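Local structure of malate dehydrogenase (Picrophilus torridus, 4BGV) at residues Y70-G84 / A110-T124. The protein probably catalyses the reversible, NAD-dependent oxidation of malate to oxaloacetate, a step of the tricarboxylic acid cycle. Residues are numbered along the deposited sequence; the frame is centred on the assembly and turned at random. Where two conformers were deposited one is given.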
ATOM      1  N   TYR A  70      24.019 -17.568  15.346  1.00 13.66           N
ATOM      2  CA  TYR A  70      23.143 -16.583  15.988  1.00 12.01           C
ATOM      3  C   TYR A  70      23.835 -15.228  16.144  1.00 17.39           C
ATOM      4  O   TYR A  70      23.186 -14.230  16.431  1.00 14.57           O
ATOM      5  CB  TYR A  70      22.672 -17.071  17.358  1.00 13.75           C
ATOM      6  CG  TYR A  70      21.475 -17.994  17.331  1.00 15.56           C
ATOM      7  CD1 TYR A  70      20.249 -17.557  16.845  1.00 14.02           C
ATOM      8  CD2 TYR A  70      21.561 -19.289  17.826  1.00 15.74           C
ATOM      9  CE1 TYR A  70      19.147 -18.388  16.843  1.00 18.31           C
ATOM     10  CE2 TYR A  70      20.459 -20.125  17.836  1.00 18.26           C
ATOM     11  CZ  TYR A  70      19.259 -19.671  17.343  1.00 19.51           C
ATOM     12  OH  TYR A  70      18.161 -20.497  17.342  1.00 20.64           O
ATOM     13  N   ALA A  71      25.156 -15.196  15.961  1.00 16.93           N
ATOM     14  CA  ALA A  71      25.893 -13.927  15.960  1.00 16.72           C
ATOM     15  C   ALA A  71      25.328 -12.936  14.935  1.00 18.51           C
ATOM     16  O   ALA A  71      25.409 -11.720  15.127  1.00 14.21           O
ATOM     17  CB  ALA A  71      27.397 -14.170  15.721  1.00 15.59           C
ATOM     18  N   GLU A  72      24.740 -13.465  13.860  1.00 14.54           N
ATOM     19  CA  GLU A  72      24.101 -12.655  12.831  1.00 15.16           C
ATOM     20  C   GLU A  72      22.863 -11.867  13.296  1.00 11.83           C
ATOM     21  O   GLU A  72      22.369 -11.010  12.569  1.00 13.33           O
ATOM     22  CB  GLU A  72      23.762 -13.513  11.596  1.00 17.05           C
ATOM     23  CG  GLU A  72      24.987 -14.105  10.895  1.00 20.06           C
ATOM     24  CD  GLU A  72      25.790 -13.060  10.145  1.00 25.43           C
ATOM     25  OE1 GLU A  72      25.350 -11.891  10.105  1.00 25.08           O
ATOM     26  OE2 GLU A  72      26.858 -13.407   9.589  1.00 26.48           O
ATOM     27  N   MET A  73      22.378 -12.127  14.505  1.00 13.06           N
ATOM     28  CA  MET A  73      21.271 -11.344  15.064  1.00 13.65           C
ATOM     29  C   MET A  73      21.725  -9.990  15.593  1.00 13.30           C
ATOM     30  O   MET A  73      20.893  -9.143  15.879  1.00 16.83           O
ATOM     31  CB  MET A  73      20.564 -12.100  16.204  1.00 13.01           C
ATOM     32  CG  MET A  73      19.890 -13.396  15.775  1.00 10.93           C
ATOM     33  SD  MET A  73      18.789 -14.002  17.073  1.00 15.37           S
ATOM     34  CE  MET A  73      19.912 -14.233  18.445  1.00 15.77           C
ATOM     35  N   LYS A  74      23.039  -9.792  15.728  1.00 13.02           N
ATOM     36  CA  LYS A  74      23.570  -8.552  16.292  0.50 13.95           C
ATOM     37  C   LYS A  74      22.907  -7.313  15.697  1.00 13.20           C
ATOM     38  O   LYS A  74      22.777  -7.181  14.476  1.00 14.57           O
ATOM     39  CB  LYS A  74      25.089  -8.478  16.114  0.50 16.86           C
ATOM     40  CG  LYS A  74      25.556  -8.573  14.670  0.50 18.64           C
ATOM     41  CD  LYS A  74      27.077  -8.525  14.574  0.50 23.33           C
ATOM     42  CE  LYS A  74      27.548  -8.704  13.144  0.50 24.17           C
ATOM     43  NZ  LYS A  74      29.025  -8.563  13.045  0.50 24.48           N
ATOM     44  N   GLY A  75      22.473  -6.411  16.575  1.00 15.70           N
ATOM     45  CA  GLY A  75      21.870  -5.161  16.154  1.00 19.57           C
ATOM     46  C   GLY A  75      20.413  -5.258  15.732  1.00 17.43           C
ATOM     47  O   GLY A  75      19.880  -4.321  15.144  1.00 12.87           O
ATOM     48  N   SER A  76      19.764  -6.384  16.024  1.00 12.89           N
ATOM     49  CA  SER A  76      18.348  -6.529  15.707  1.00 12.00           C
ATOM     50  C   SER A  76      17.520  -5.640  16.631  1.00 11.24           C
ATOM     51  O   SER A  76      17.716  -5.646  17.842  1.00 15.52           O
ATOM     52  CB  SER A  76      17.896  -7.990  15.881  1.00 14.08           C
ATOM     53  OG  SER A  76      18.485  -8.848  14.903  1.00 12.47           O
ATOM     54  N   ASP A  77      16.599  -4.867  16.069  1.00  8.69           N
ATOM     55  CA  ASP A  77      15.707  -4.073  16.899  0.50  7.80           C
ATOM     56  C   ASP A  77      14.673  -4.987  17.550  1.00  8.79           C
ATOM     57  O   ASP A  77      14.314  -4.796  18.712  1.00  9.60           O
ATOM     58  CB  ASP A  77      15.010  -2.995  16.072  0.50 11.32           C
ATOM     59  CG  ASP A  77      14.229  -2.018  16.931  0.50 12.23           C
ATOM     60  OD1 ASP A  77      14.767  -1.565  17.965  0.50 10.04           O
ATOM     61  OD2 ASP A  77      13.076  -1.703  16.572  0.50 13.23           O
ATOM     62  N   VAL A  78      14.201  -5.975  16.786  1.00  9.32           N
ATOM     63  CA  VAL A  78      13.223  -6.946  17.257  1.00  7.78           C
ATOM     64  C   VAL A  78      13.661  -8.340  16.847  1.00  8.22           C
ATOM     65  O   VAL A  78      14.171  -8.536  15.747  1.00  7.12           O
ATOM     66  CB  VAL A  78      11.810  -6.660  16.688  1.00  6.72           C
ATOM     67  CG1 VAL A  78      10.827  -7.778  17.059  1.00  7.60           C
ATOM     68  CG2 VAL A  78      11.314  -5.304  17.195  1.00  7.11           C
ATOM     69  N   ILE A  79      13.497  -9.293  17.761  1.00  6.66           N
ATOM     70  CA  ILE A  79      13.653 -10.707  17.448  1.00 10.12           C
ATOM     71  C   ILE A  79      12.307 -11.398  17.661  1.00 10.23           C
ATOM     72  O   ILE A  79      11.685 -11.251  18.714  1.00  7.87           O
ATOM     73  CB  ILE A  79      14.690 -11.358  18.376  1.00  9.64           C
ATOM     74  CG1 ILE A  79      16.043 -10.668  18.191  1.00 10.58           C
ATOM     75  CG2 ILE A  79      14.797 -12.880  18.121  1.00  9.23           C
ATOM     76  CD1 ILE A  79      17.118 -11.147  19.167  1.00  9.95           C
ATOM     77  N   VAL A  80      11.863 -12.138  16.654  1.00  9.85           N
ATOM     78  CA  VAL A  80      10.603 -12.859  16.713  1.00  7.89           C
ATOM     79  C   VAL A  80      10.922 -14.336  16.944  1.00  8.92           C
ATOM     80  O   VAL A  80      11.616 -14.960  16.135  1.00 10.75           O
ATOM     81  CB  VAL A  80       9.832 -12.718  15.375  1.00  8.21           C
ATOM     82  CG1 VAL A  80       8.486 -13.420  15.466  1.00 10.75           C
ATOM     83  CG2 VAL A  80       9.649 -11.245  15.016  1.00 10.10           C
ATOM     84  N   VAL A  81      10.425 -14.894  18.043  1.00  8.74           N
ATOM     85  CA  VAL A  81      10.708 -16.289  18.366  1.00  9.56           C
ATOM     86  C   VAL A  81       9.558 -17.207  17.938  1.00 14.66           C
ATOM     87  O   VAL A  81       8.487 -17.198  18.551  1.00 11.52           O
ATOM     88  CB  VAL A  81      11.005 -16.456  19.876  1.00 11.82           C
ATOM     89  CG1 VAL A  81      11.335 -17.922  20.221  1.00 11.09           C
ATOM     90  CG2 VAL A  81      12.158 -15.542  20.290  1.00 11.40           C
ATOM     91  N   THR A  82       9.778 -18.001  16.890  1.00 10.94           N
ATOM     92  CA  THR A  82       8.755 -18.932  16.416  1.00 13.95           C
ATOM     93  C   THR A  82       9.279 -20.357  16.439  1.00 15.76           C
ATOM     94  O   THR A  82       8.697 -21.240  15.830  1.00 21.71           O
ATOM     95  CB  THR A  82       8.309 -18.642  14.967  1.00 19.40           C
ATOM     96  OG1 THR A  82       9.319 -19.087  14.049  1.00 19.04           O
ATOM     97  CG2 THR A  82       8.072 -17.166  14.756  1.00 18.56           C
ATOM     98  N   ALA A  83      10.382 -20.569  17.140  1.00 16.51           N
ATOM     99  CA  ALA A  83      10.979 -21.887  17.239  1.00 21.50           C
ATOM    100  C   ALA A  83      10.140 -22.699  18.219  1.00 24.67           C
ATOM    101  O   ALA A  83       9.477 -22.142  19.081  1.00 27.56           O
ATOM    102  CB  ALA A  83      12.417 -21.774  17.720  1.00 28.60           C
ATOM    103  N   GLY A  84      10.153 -24.011  18.088  1.00 28.84           N
ATOM    104  CA  GLY A  84       9.353 -24.821  18.980  1.00 30.85           C
ATOM    105  C   GLY A  84       8.557 -25.855  18.224  1.00 41.31           C
ATOM    106  O   GLY A  84       8.449 -25.796  16.999  1.00 45.57           O
ATOM    107  N   ALA A 110      20.947 -17.702  23.773  1.00 15.99           N
ATOM    108  CA  ALA A 110      21.564 -17.189  22.554  1.00 15.68           C
ATOM    109  C   ALA A 110      21.274 -15.699  22.341  1.00 14.50           C
ATOM    110  O   ALA A 110      22.138 -14.954  21.890  1.00 12.83           O
ATOM    111  CB  ALA A 110      21.124 -18.006  21.328  1.00 13.33           C
ATOM    112  N   ILE A 111      20.055 -15.268  22.653  1.00 13.63           N
ATOM    113  CA  ILE A 111      19.709 -13.853  22.543  1.00 15.51           C
ATOM    114  C   ILE A 111      20.533 -12.999  23.515  1.00 15.39           C
ATOM    115  O   ILE A 111      21.027 -11.927  23.155  1.00 14.76           O
ATOM    116  CB  ILE A 111      18.195 -13.620  22.783  1.00 13.04           C
ATOM    117  CG1 ILE A 111      17.371 -14.198  21.623  1.00 12.53           C
ATOM    118  CG2 ILE A 111      17.908 -12.142  22.957  1.00 14.05           C
ATOM    119  CD1 ILE A 111      15.857 -14.320  21.930  1.00 16.81           C
ATOM    120  N   LYS A 112      20.688 -13.484  24.741  1.00 17.65           N
ATOM    121  CA  LYS A 112      21.492 -12.781  25.730  1.00 17.02           C
ATOM    122  C   LYS A 112      22.933 -12.645  25.256  1.00 18.23           C
ATOM    123  O   LYS A 112      23.564 -11.604  25.434  1.00 16.13           O
ATOM    124  CB  LYS A 112      21.461 -13.521  27.064  1.00 16.92           C
ATOM    125  CG  LYS A 112      22.330 -12.882  28.138  1.00 20.37           C
ATOM    126  CD  LYS A 112      22.298 -13.707  29.407  1.00 25.33           C
ATOM    127  CE  LYS A 112      22.944 -12.953  30.560  1.00 33.27           C
ATOM    128  NZ  LYS A 112      22.661 -13.615  31.860  1.00 42.14           N
ATOM    129  N   LYS A 113      23.442 -13.704  24.641  1.00 15.91           N
ATOM    130  CA  LYS A 113      24.827 -13.728  24.186  1.00 16.78           C
ATOM    131  C   LYS A 113      25.068 -12.849  22.959  1.00 17.58           C
ATOM    132  O   LYS A 113      26.101 -12.181  22.866  1.00 19.28           O
ATOM    133  CB  LYS A 113      25.265 -15.160  23.880  1.00 15.96           C
ATOM    134  CG  LYS A 113      26.713 -15.284  23.381  1.00 21.33           C
ATOM    135  CD  LYS A 113      27.092 -16.734  23.206  1.00 23.22           C
ATOM    136  CE  LYS A 113      28.577 -16.898  22.895  1.00 29.79           C
ATOM    137  NZ  LYS A 113      28.923 -18.345  22.825  1.00 35.24           N
ATOM    138  N   TYR A 114      24.129 -12.836  22.015  1.00 13.99           N
ATOM    139  CA  TYR A 114      24.422 -12.199  20.730  1.00 12.25           C
ATOM    140  C   TYR A 114      23.678 -10.900  20.421  1.00 16.20           C
ATOM    141  O   TYR A 114      24.112 -10.123  19.560  1.00 16.07           O
ATOM    142  CB  TYR A 114      24.187 -13.191  19.590  1.00 16.19           C
ATOM    143  CG  TYR A 114      25.150 -14.351  19.585  1.00 16.37           C
ATOM    144  CD1 TYR A 114      26.498 -14.160  19.296  1.00 19.50           C
ATOM    145  CD2 TYR A 114      24.714 -15.637  19.846  1.00 19.72           C
ATOM    146  CE1 TYR A 114      27.385 -15.219  19.274  1.00 19.01           C
ATOM    147  CE2 TYR A 114      25.603 -16.711  19.827  1.00 19.47           C
ATOM    148  CZ  TYR A 114      26.934 -16.492  19.542  1.00 19.00           C
ATOM    149  OH  TYR A 114      27.824 -17.554  19.518  1.00 20.67           O
ATOM    150  N   SER A 115      22.546 -10.678  21.074  1.00 15.96           N
ATOM    151  CA  SER A 115      21.740  -9.492  20.768  1.00 12.38           C
ATOM    152  C   SER A 115      20.872  -9.089  21.963  1.00 15.63           C
ATOM    153  O   SER A 115      19.646  -9.044  21.855  1.00 13.58           O
ATOM    154  CB  SER A 115      20.878  -9.762  19.527  1.00 13.30           C
ATOM    155  OG  SER A 115      20.179  -8.598  19.099  1.00 13.22           O
ATOM    156  N   PRO A 116      21.510  -8.785  23.111  1.00 19.54           N
ATOM    157  CA  PRO A 116      20.733  -8.578  24.342  1.00 16.87           C
ATOM    158  C   PRO A 116      19.985  -7.250  24.370  1.00 16.16           C
ATOM    159  O   PRO A 116      19.176  -7.030  25.267  1.00 13.55           O
ATOM    160  CB  PRO A 116      21.800  -8.607  25.438  1.00 15.60           C
ATOM    161  CG  PRO A 116      23.052  -8.109  24.753  1.00 20.73           C
ATOM    162  CD  PRO A 116      22.965  -8.656  23.342  1.00 20.33           C
ATOM    163  N   GLU A 117      20.236  -6.392  23.387  1.00 14.95           N
ATOM    164  CA  GLU A 117      19.561  -5.096  23.313  1.00 17.97           C
ATOM    165  C   GLU A 117      18.209  -5.156  22.586  1.00 13.71           C
ATOM    166  O   GLU A 117      17.478  -4.171  22.546  1.00 13.17           O
ATOM    167  CB  GLU A 117      20.476  -4.074  22.634  1.00 28.29           C
ATOM    168  CG  GLU A 117      21.921  -4.070  23.164  1.00 37.59           C
ATOM    169  CD  GLU A 117      22.826  -5.081  22.453  1.00 40.87           C
ATOM    170  OE1 GLU A 117      22.312  -5.876  21.626  1.00 39.39           O
ATOM    171  OE2 GLU A 117      24.051  -5.076  22.719  1.00 39.21           O
ATOM    172  N   SER A 118      17.873  -6.313  22.020  1.00 11.79           N
ATOM    173  CA  SER A 118      16.652  -6.451  21.215  1.00  9.91           C
ATOM    174  C   SER A 118      15.349  -6.453  22.019  1.00 10.99           C
ATOM    175  O   SER A 118      15.325  -6.879  23.173  1.00 12.16           O
ATOM    176  CB  SER A 118      16.714  -7.745  20.393  1.00 10.55           C
ATOM    177  OG  SER A 118      17.800  -7.705  19.484  1.00 10.99           O
ATOM    178  N   LYS A 119      14.275  -5.968  21.404  1.00  9.37           N
ATOM    179  CA  LYS A 119      12.930  -6.252  21.913  1.00 10.71           C
ATOM    180  C   LYS A 119      12.508  -7.615  21.358  1.00 11.38           C
ATOM    181  O   LYS A 119      12.843  -7.960  20.227  1.00 11.89           O
ATOM    182  CB  LYS A 119      11.929  -5.172  21.498  1.00  9.95           C
ATOM    183  CG  LYS A 119      11.881  -3.918  22.395  1.00 12.35           C
ATOM    184  CD  LYS A 119      13.074  -2.995  22.183  1.00 15.27           C
ATOM    185  CE  LYS A 119      13.092  -2.375  20.778  1.00 17.25           C
ATOM    186  NZ  LYS A 119      14.092  -1.260  20.633  1.00 14.41           N
ATOM    187  N   ILE A 120      11.783  -8.399  22.149  1.00  8.83           N
ATOM    188  CA  ILE A 120      11.439  -9.751  21.724  1.00  8.73           C
ATOM    189  C   ILE A 120       9.938  -9.917  21.580  1.00 10.74           C
ATOM    190  O   ILE A 120       9.182  -9.504  22.458  1.00 10.56           O
ATOM    191  CB  ILE A 120      11.950 -10.810  22.744  1.00 12.71           C
ATOM    192  CG1 ILE A 120      13.358 -10.440  23.242  1.00 13.66           C
ATOM    193  CG2 ILE A 120      11.890 -12.225  22.128  1.00  9.39           C
ATOM    194  CD1 ILE A 120      14.429 -10.387  22.126  1.00 12.98           C
ATOM    195  N   VAL A 121       9.513 -10.514  20.467  1.00  8.29           N
ATOM    196  CA  VAL A 121       8.115 -10.917  20.272  1.00  9.16           C
ATOM    197  C   VAL A 121       8.073 -12.438  20.235  1.00  8.78           C
ATOM    198  O   VAL A 121       8.578 -13.066  19.296  1.00  9.62           O
ATOM    199  CB  VAL A 121       7.517 -10.336  18.967  1.00  9.60           C
ATOM    200  CG1 VAL A 121       6.134 -10.938  18.694  1.00 10.76           C
ATOM    201  CG2 VAL A 121       7.423  -8.795  19.064  1.00  7.76           C
ATOM    202  N   VAL A 122       7.483 -13.029  21.273  1.00  9.45           N
ATOM    203  CA  VAL A 122       7.475 -14.482  21.421  1.00 10.08           C
ATOM    204  C   VAL A 122       6.167 -15.055  20.891  1.00 11.45           C
ATOM    205  O   VAL A 122       5.096 -14.603  21.277  1.00 11.19           O
ATOM    206  CB  VAL A 122       7.670 -14.889  22.905  1.00 12.68           C
ATOM    207  CG1 VAL A 122       7.747 -16.407  23.046  1.00 13.19           C
ATOM    208  CG2 VAL A 122       8.936 -14.248  23.453  1.00 13.14           C
ATOM    209  N   VAL A 123       6.270 -16.053  20.010  1.00 11.23           N
ATOM    210  CA  VAL A 123       5.116 -16.613  19.308  1.00 10.88           C
ATOM    211  C   VAL A 123       4.792 -18.038  19.753  1.00 12.23           C
ATOM    212  O   VAL A 123       3.631 -18.434  19.797  1.00 13.99           O
ATOM    213  CB  VAL A 123       5.378 -16.639  17.792  1.00 10.06           C
ATOM    214  CG1 VAL A 123       4.272 -17.414  17.030  1.00 13.45           C
ATOM    215  CG2 VAL A 123       5.552 -15.208  17.255  1.00  9.33           C
ATOM    216  N   THR A 124       5.829 -18.805  20.051  1.00 15.27           N
ATOM    217  CA  THR A 124       5.681 -20.190  20.505  1.00 15.58           C
ATOM    218  C   THR A 124       4.582 -20.343  21.578  1.00 16.05           C
ATOM    219  O   THR A 124       4.602 -19.659  22.601  1.00 17.89           O
ATOM    220  CB  THR A 124       7.038 -20.703  21.044  1.00 19.90           C
ATOM    221  OG1 THR A 124       8.080 -20.410  20.094  1.00 20.59           O
ATOM    222  CG2 THR A 124       6.996 -22.208  21.298  1.00 19.33           C
TER
HETATM  223  O   HOH W   1      26.367 -10.676  18.111  1.00 39.30           O
HETATM  224  O   HOH W   2      23.826  -6.706  19.399  1.00 29.63           O
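Ala-110 sets its CB over a face of the Tyr-70 ring, a CH-pi contact 4.2 Å from the ring centroid, and so opens a worked example of the beta-alpha-beta crossover of a Rossmann-type NAD-binding domain: strand 78-81, helix 93-114 and strand 119-122. The next residue, Ile-111, meets the end of Met-73 at about a right angle and takes the CD1 of Ile-79 against its CG1, joining helix to sheet. Tyr-114 lays one ring face against the 3-10 segment, the peptide N of Ala-71 standing 3.6 Å above its ring plane, while the CG of Lys-113 covers the opposite face. A serine at Tyr-114 would probably leave this peptide and the CB of Ala-71 without the flat surface they rest on, opening a gap beside the 3-10 segment. After the helix, a type I turn brings Ser-118 OG to Ser-76 O, donating at 2.6 Å from above the carbonyl plane. Lys-119 bends at chi2 and chi3 (75° and 66°), curling its chain back past Asp-77 O; in the given conformer of Asp-77 its NZ is 2.8 Å from OD1 in a salt bridge, less certain for the other copy. Ile-120 packs its CG2 on Val-81 CG2, on the sheet face turned to the helix. Val-121 continues the regular parallel pairing, its N donating to Ile-79 O and its O accepting from Val-81 N; on the other face its CG2 meets Val-78 CG1. Val-123 and Thr-124, which probably help bind NAD(+) as in related enzymes, end the run: Val-123 N donates to Val-81 O at 2.9 Å, with the donor in the carbonyl plane.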